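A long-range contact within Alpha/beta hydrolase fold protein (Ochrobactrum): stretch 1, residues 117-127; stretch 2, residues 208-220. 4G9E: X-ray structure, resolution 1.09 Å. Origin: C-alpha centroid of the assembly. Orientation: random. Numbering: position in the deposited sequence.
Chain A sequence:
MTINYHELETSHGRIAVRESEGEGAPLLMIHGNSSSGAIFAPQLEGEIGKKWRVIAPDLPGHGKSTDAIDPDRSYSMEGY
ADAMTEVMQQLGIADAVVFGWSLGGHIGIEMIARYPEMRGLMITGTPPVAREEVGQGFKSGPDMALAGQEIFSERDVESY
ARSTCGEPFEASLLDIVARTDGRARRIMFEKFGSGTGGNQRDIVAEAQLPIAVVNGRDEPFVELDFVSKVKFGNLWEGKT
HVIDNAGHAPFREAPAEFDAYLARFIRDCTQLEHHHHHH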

ATOM      1  N   GLU A 117      17.545  -1.929   2.790  1.00 13.38           N
ATOM      2  CA  GLU A 117      17.573  -2.035   4.259  1.00 13.41           C
ATOM      3  C   GLU A 117      16.164  -2.078   4.884  1.00 10.85           C
ATOM      4  O   GLU A 117      16.023  -2.012   6.115  1.00 11.52           O
ATOM      5  CB  GLU A 117      18.430  -0.935   4.866  1.00 20.00           C
ATOM      6  CG  GLU A 117      19.925  -1.091   4.585  1.00 20.00           C
ATOM      7  CD  GLU A 117      20.620  -2.245   5.409  1.00 20.00           C
ATOM      8  OE1 GLU A 117      19.965  -2.954   6.239  1.00 20.00           O
ATOM      9  OE2 GLU A 117      21.850  -2.448   5.208  1.00 20.00           O
ATOM     10  N   MET A 118      15.150  -2.240   4.026  1.00  9.71           N
ATOM     11  CA  MET A 118      13.783  -2.434   4.499  1.00  8.94           C
ATOM     12  C   MET A 118      13.775  -3.506   5.578  1.00  8.89           C
ATOM     13  O   MET A 118      14.308  -4.596   5.374  1.00 10.62           O
ATOM     14  CB  MET A 118      12.899  -2.881   3.336  1.00  9.03           C
ATOM     15  CG  MET A 118      11.417  -2.658   3.583  1.00  8.67           C
ATOM     16  SD  MET A 118      10.329  -3.379   2.339  1.00  8.98           S
ATOM     17  CE  MET A 118      10.812  -2.470   0.870  1.00  9.52           C
ATOM     18  N   ARG A 119      13.143  -3.225   6.711  1.00  8.61           N
ATOM     19  CA  ARG A 119      13.196  -4.187   7.803  1.00  8.79           C
ATOM     20  C   ARG A 119      12.092  -5.227   7.756  1.00  7.96           C
ATOM     21  O   ARG A 119      12.179  -6.261   8.406  1.00  9.36           O
ATOM     22  CB  ARG A 119      13.284  -3.489   9.155  1.00 10.66           C
ATOM     23  CG  ARG A 119      14.728  -3.060   9.406  1.00 14.08           C
ATOM     24  CD  ARG A 119      15.004  -2.588  10.801  1.00 16.91           C
ATOM     25  NE  ARG A 119      14.620  -1.197  10.971  1.00 17.09           N
ATOM     26  CZ  ARG A 119      14.785  -0.522  12.102  1.00 18.01           C
ATOM     27  NH1 ARG A 119      15.339  -1.118  13.152  1.00 18.54           N
ATOM     28  NH2 ARG A 119      14.406   0.744  12.182  1.00 18.98           N
ATOM     29  N   GLY A 120      11.058  -4.958   6.968  1.00  7.57           N
ATOM     30  CA  GLY A 120       9.975  -5.897   6.770  1.00  7.27           C
ATOM     31  C   GLY A 120       8.961  -5.254   5.852  1.00  6.61           C
ATOM     32  O   GLY A 120       8.955  -4.030   5.711  1.00  7.14           O
ATOM     33  N   LEU A 121       8.106  -6.074   5.248  1.00  6.78           N
ATOM     34  CA  LEU A 121       7.026  -5.593   4.392  1.00  6.75           C
ATOM     35  C   LEU A 121       5.742  -6.284   4.797  1.00  6.58           C
ATOM     36  O   LEU A 121       5.701  -7.516   4.820  1.00  6.91           O
ATOM     37  CB  LEU A 121       7.333  -5.934   2.932  1.00  7.10           C
ATOM     38  CG  LEU A 121       6.215  -5.678   1.919  1.00  7.02           C
ATOM     39  CD1 LEU A 121       5.917  -4.201   1.817  1.00  7.86           C
ATOM     40  CD2 LEU A 121       6.618  -6.227   0.553  1.00  8.28           C
ATOM     41  N   MET A 122       4.706  -5.507   5.118  1.00  6.24           N
ATOM     42  CA  MET A 122       3.368  -6.064   5.329  1.00  6.49           C
ATOM     43  C   MET A 122       2.487  -5.632   4.167  1.00  6.27           C
ATOM     44  O   MET A 122       2.472  -4.453   3.815  1.00  6.82           O
ATOM     45  CB  MET A 122       2.758  -5.586   6.654  1.00  7.44           C
ATOM     46  CG  MET A 122       1.328  -6.105   6.864  1.00  7.49           C
ATOM     47  SD  MET A 122       0.570  -5.608   8.420  1.00  8.51           S
ATOM     48  CE  MET A 122       1.457  -6.686   9.543  1.00  9.36           C
ATOM     49  N   ILE A 123       1.775  -6.592   3.584  1.00  6.39           N
ATOM     50  CA  ILE A 123       0.878  -6.317   2.465  1.00  6.63           C
ATOM     51  C   ILE A 123      -0.550  -6.729   2.798  1.00  7.57           C
ATOM     52  O   ILE A 123      -0.807  -7.840   3.292  1.00  7.82           O
ATOM     53  CB  ILE A 123       1.371  -6.975   1.154  1.00  7.72           C
ATOM     54  CG1 ILE A 123       1.523  -8.496   1.299  1.00  8.38           C
ATOM     55  CG2 ILE A 123       2.688  -6.335   0.710  1.00  8.87           C
ATOM     56  CD1 ILE A 123       1.861  -9.214  -0.012  1.00  9.35           C
ATOM     57  N   THR A 124      -1.469  -5.804   2.531  1.00  6.73           N
ATOM     58  CA  THR A 124      -2.883  -5.969   2.819  1.00  7.07           C
ATOM     59  C   THR A 124      -3.651  -5.574   1.572  1.00  7.28           C
ATOM     60  O   THR A 124      -3.441  -4.490   1.025  1.00  7.68           O
ATOM     61  CB  THR A 124      -3.294  -5.053   3.987  1.00  8.46           C
ATOM     62  OG1 THR A 124      -2.702  -5.539   5.198  1.00  8.42           O
ATOM     63  CG2 THR A 124      -4.814  -4.971   4.142  1.00  9.92           C
ATOM     64  N   GLY A 125      -4.534  -6.452   1.111  1.00  7.71           N
ATOM     65  CA  GLY A 125      -5.284  -6.188  -0.105  1.00  8.02           C
ATOM     66  C   GLY A 125      -4.478  -6.418  -1.371  1.00  8.01           C
ATOM     67  O   GLY A 125      -4.831  -5.897  -2.422  1.00  8.35           O
ATOM     68  N   THR A 126      -3.425  -7.226  -1.270  1.00  7.65           N
ATOM     69  CA  THR A 126      -2.435  -7.407  -2.328  1.00  7.55           C
ATOM     70  C   THR A 126      -2.129  -8.881  -2.544  1.00  7.76           C
ATOM     71  O   THR A 126      -1.514  -9.513  -1.691  1.00  8.48           O
ATOM     72  CB  THR A 126      -1.113  -6.742  -1.909  1.00  7.75           C
ATOM     73  OG1 THR A 126      -1.336  -5.366  -1.589  1.00  8.20           O
ATOM     74  CG2 THR A 126      -0.051  -6.860  -2.996  1.00  7.84           C
ATOM     75  N   PRO A 127      -2.524  -9.431  -3.704  1.00  8.53           N
ATOM     76  CA  PRO A 127      -2.059 -10.769  -4.068  1.00  8.94           C
ATOM     77  C   PRO A 127      -0.796 -10.644  -4.924  1.00  8.47           C
ATOM     78  O   PRO A 127      -0.849 -10.044  -5.999  1.00  8.97           O
ATOM     79  CB  PRO A 127      -3.214 -11.309  -4.913  1.00 10.09           C
ATOM     80  CG  PRO A 127      -3.795 -10.090  -5.574  1.00 10.32           C
ATOM     81  CD  PRO A 127      -3.478  -8.893  -4.690  1.00  9.18           C
ATOM     82  N   GLN A 208      14.233 -12.409   1.180  1.00 12.14           N
ATOM     83  CA  GLN A 208      14.651 -12.925   2.502  1.00 12.41           C
ATOM     84  C   GLN A 208      14.031 -12.149   3.681  1.00 11.40           C
ATOM     85  O   GLN A 208      13.964 -12.656   4.798  1.00 11.86           O
ATOM     86  CB  GLN A 208      16.181 -12.866   2.633  1.00 20.00           C
ATOM     87  CG  GLN A 208      16.888 -13.592   1.505  1.00 20.00           C
ATOM     88  CD  GLN A 208      16.540 -15.001   1.603  1.00 20.00           C
ATOM     89  OE1 GLN A 208      15.623 -15.505   0.965  1.00 20.00           O
ATOM     90  NE2 GLN A 208      17.193 -15.653   2.510  1.00 20.00           N
ATOM     91  N   LEU A 209      13.650 -10.897   3.443  1.00 10.78           N
ATOM     92  CA  LEU A 209      13.093 -10.101   4.536  1.00 11.11           C
ATOM     93  C   LEU A 209      11.732 -10.650   4.962  1.00  9.64           C
ATOM     94  O   LEU A 209      11.054 -11.332   4.194  1.00  9.72           O
ATOM     95  CB  LEU A 209      12.987  -8.615   4.172  1.00 11.65           C
ATOM     96  CG  LEU A 209      11.702  -8.118   3.506  1.00 10.76           C
ATOM     97  CD1 LEU A 209      11.694  -6.603   3.389  1.00 12.10           C
ATOM     98  CD2 LEU A 209      11.506  -8.771   2.146  1.00 11.37           C
ATOM     99  N   PRO A 210      11.329 -10.370   6.204  1.00  9.12           N
ATOM    100  CA  PRO A 210      10.003 -10.824   6.621  1.00  9.28           C
ATOM    101  C   PRO A 210       8.913 -10.147   5.803  1.00  8.54           C
ATOM    102  O   PRO A 210       8.904  -8.920   5.671  1.00  8.58           O
ATOM    103  CB  PRO A 210       9.916 -10.364   8.083  1.00 10.56           C
ATOM    104  CG  PRO A 210      11.328 -10.155   8.514  1.00 12.17           C
ATOM    105  CD  PRO A 210      12.044  -9.677   7.288  1.00 10.90           C
ATOM    106  N   ILE A 211       7.994 -10.951   5.284  1.00  7.67           N
ATOM    107  CA  ILE A 211       6.807 -10.427   4.631  1.00  7.28           C
ATOM    108  C   ILE A 211       5.584 -10.911   5.396  1.00  7.15           C
ATOM    109  O   ILE A 211       5.396 -12.112   5.588  1.00  8.00           O
ATOM    110  CB  ILE A 211       6.716 -10.829   3.137  1.00  7.62           C
ATOM    111  CG1 ILE A 211       7.893 -10.224   2.363  1.00  8.18           C
ATOM    112  CG2 ILE A 211       5.387 -10.352   2.568  1.00  9.24           C
ATOM    113  CD1 ILE A 211       7.974 -10.643   0.897  1.00  8.90           C
ATOM    114  N   ALA A 212       4.775  -9.957   5.848  1.00  7.17           N
ATOM    115  CA  ALA A 212       3.536 -10.250   6.549  1.00  7.60           C
ATOM    116  C   ALA A 212       2.372 -10.033   5.610  1.00  7.38           C
ATOM    117  O   ALA A 212       2.373  -9.098   4.802  1.00  7.72           O
ATOM    118  CB  ALA A 212       3.392  -9.344   7.761  1.00  8.00           C
ATOM    119  N   VAL A 213       1.367 -10.889   5.733  1.00  7.33           N
ATOM    120  CA  VAL A 213       0.194 -10.829   4.877  1.00  7.71           C
ATOM    121  C   VAL A 213      -1.030 -10.805   5.785  1.00  8.04           C
ATOM    122  O   VAL A 213      -1.244 -11.736   6.566  1.00  8.60           O
ATOM    123  CB  VAL A 213       0.127 -12.048   3.938  1.00  8.16           C
ATOM    124  CG1 VAL A 213      -1.124 -11.995   3.071  1.00  9.96           C
ATOM    125  CG2 VAL A 213       1.376 -12.131   3.071  1.00  9.40           C
ATOM    126  N   VAL A 214      -1.810  -9.729   5.705  1.00  7.35           N
ATOM    127  CA  VAL A 214      -2.980  -9.542   6.567  1.00  7.70           C
ATOM    128  C   VAL A 214      -4.129  -9.023   5.709  1.00  7.94           C
ATOM    129  O   VAL A 214      -3.986  -8.001   5.028  1.00  8.28           O
ATOM    130  CB  VAL A 214      -2.694  -8.517   7.683  1.00  8.94           C
ATOM    131  CG1 VAL A 214      -3.939  -8.272   8.521  1.00 10.48           C
ATOM    132  CG2 VAL A 214      -1.527  -8.974   8.563  1.00  9.20           C
ATOM    133  N   ASN A 215      -5.258  -9.726   5.728  1.00  8.42           N
ATOM    134  CA  ASN A 215      -6.413  -9.343   4.913  1.00  8.55           C
ATOM    135  C   ASN A 215      -7.711  -9.462   5.675  1.00  9.33           C
ATOM    136  O   ASN A 215      -7.820 -10.243   6.620  1.00 10.01           O
ATOM    137  CB  ASN A 215      -6.523 -10.216   3.667  1.00  8.63           C
ATOM    138  CG  ASN A 215      -5.530  -9.818   2.616  1.00  8.49           C
ATOM    139  OD1 ASN A 215      -5.707  -8.802   1.949  1.00  8.99           O
ATOM    140  ND2 ASN A 215      -4.465 -10.590   2.478  1.00  9.14           N
ATOM    141  N   GLY A 216      -8.713  -8.707   5.236  1.00  9.70           N
ATOM    142  CA  GLY A 216     -10.068  -8.898   5.719  1.00 10.29           C
ATOM    143  C   GLY A 216     -10.712 -10.126   5.099  1.00 10.54           C
ATOM    144  O   GLY A 216     -10.559 -10.387   3.905  1.00 11.45           O
ATOM    145  N   ARG A 217     -11.457 -10.877   5.903  1.00 11.41           N
ATOM    146  CA  ARG A 217     -12.093 -12.107   5.443  1.00 11.75           C
ATOM    147  C   ARG A 217     -13.057 -11.852   4.291  1.00 11.69           C
ATOM    148  O   ARG A 217     -13.224 -12.696   3.410  1.00 13.60           O
ATOM    149  CB  ARG A 217     -12.835 -12.787   6.602  1.00 13.23           C
ATOM    150  CG  ARG A 217     -13.595 -14.044   6.202  1.00 15.70           C
ATOM    151  CD  ARG A 217     -13.997 -14.876   7.421  1.00 18.42           C
ATOM    152  NE  ARG A 217     -12.825 -15.450   8.081  1.00 21.26           N
ATOM    153  CZ  ARG A 217     -12.150 -16.499   7.619  1.00 23.51           C
ATOM    154  NH1 ARG A 217     -12.530 -17.100   6.498  1.00 25.27           N
ATOM    155  NH2 ARG A 217     -11.088 -16.946   8.274  1.00 24.45           N
ATOM    156  N   ASP A 218     -13.698 -10.688   4.306  1.00 10.97           N
ATOM    157  CA  ASP A 218     -14.713 -10.361   3.315  1.00 12.38           C
ATOM    158  C   ASP A 218     -14.128  -9.529   2.174  1.00 12.15           C
ATOM    159  O   ASP A 218     -14.832  -8.769   1.516  1.00 14.25           O
ATOM    160  CB  ASP A 218     -15.880  -9.650   3.991  1.00 14.58           C
ATOM    161  CG  ASP A 218     -16.472 -10.481   5.103  1.00 17.26           C
ATOM    162  OD1 ASP A 218     -16.592 -11.712   4.918  1.00 18.97           O
ATOM    163  OD2 ASP A 218     -16.782  -9.920   6.168  1.00 19.70           O
ATOM    164  N   GLU A 219     -12.829  -9.689   1.939  1.00 12.41           N
ATOM    165  CA  GLU A 219     -12.148  -9.064   0.806  1.00 12.13           C
ATOM    166  C   GLU A 219     -12.973  -9.164  -0.472  1.00 12.64           C
ATOM    167  O   GLU A 219     -13.250 -10.268  -0.936  1.00 14.07           O
ATOM    168  CB  GLU A 219     -10.808  -9.762   0.574  1.00 11.99           C
ATOM    169  CG  GLU A 219      -9.601  -8.909   0.865  1.00 11.29           C
ATOM    170  CD  GLU A 219      -9.462  -7.730  -0.087  1.00 10.45           C
ATOM    171  OE1 GLU A 219      -8.634  -6.843   0.206  1.00 10.50           O
ATOM    172  OE2 GLU A 219     -10.163  -7.683  -1.121  1.00 12.19           O
ATOM    173  N   PRO A 220     -13.358  -8.016  -1.057  1.00 12.75           N
ATOM    174  CA  PRO A 220     -14.120  -8.035  -2.313  1.00 13.51           C
ATOM    175  C   PRO A 220     -13.242  -8.063  -3.563  1.00 12.84           C
ATOM    176  O   PRO A 220     -13.768  -8.313  -4.650  1.00 14.16           O
ATOM    177  CB  PRO A 220     -14.889  -6.715  -2.261  1.00 15.34           C
ATOM    178  CG  PRO A 220     -13.996  -5.806  -1.484  1.00 15.72           C
ATOM    179  CD  PRO A 220     -13.313  -6.669  -0.456  1.00 14.05           C
TER
HETATM  180  O   HOH W   1      -2.336  -8.967   0.977  0.94  7.92           O

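Two neighbouring parallel strands carry this contact, their N-to-C directions only 19° apart, and the rule they follow is alternation. Stretch 1 uses every second residue for backbone bonding: Leu121 N donates to Pro210 O (3.0 Å) and Leu121 O accepts from Ala212 N (2.8 Å); two residues on, Ile123 N donates to Ala212 O (2.8 Å) and Ile123 O accepts from Val214 N (3.2 Å). Near-straight N-H...O angles, 158° to 166°, mark a well-set ladder. The same carbonyls also receive CA-H...O contacts, among them Ile211 CA to Leu121 O at 3.1 Å and Met122 CA to Ala212 O at 3.2 Å, so each oxygen serves two neighbours.

Side chains sort by face. On one, Leu121 and Ile123 meet Ile211 and Val213; Ile123 CG1 lies 4.0 Å from Val213 CG2, and branched aliphatic groups fill the space beside the ladder. On the other, Met122 pairs with the small Ala212, where the strands come closest in register (4.4 Å between their CA atoms). Extended through chi1 and chi2 (both t), Met122 turns at chi3 (m), and its CE lies 3.7 Å from Ala212 CB and 3.9 Å from Val214 CG2. Before the ladder, Leu209 points toward stretch 1 and sets CD1 3.7 Å from Met118 SD, extending the apolar packing.

Past the ladder, side chains take over the polar bonding. Thr124 OG1 donates to Val214 O (2.8 Å), and Asn215 OD1 accepts from Gly125 N (2.8 Å), tying down the backbone as it leaves the strand. Gly125 has a positive phi, which favours glycine, and its CA sits 3.4 Å from Glu219 OE1. One water bridges the stretches here, accepting from Thr126 N (3.0 Å to the water O) and Asn215 ND2 (3.1 Å to the same O) and donating a weak bond to Ile123 O.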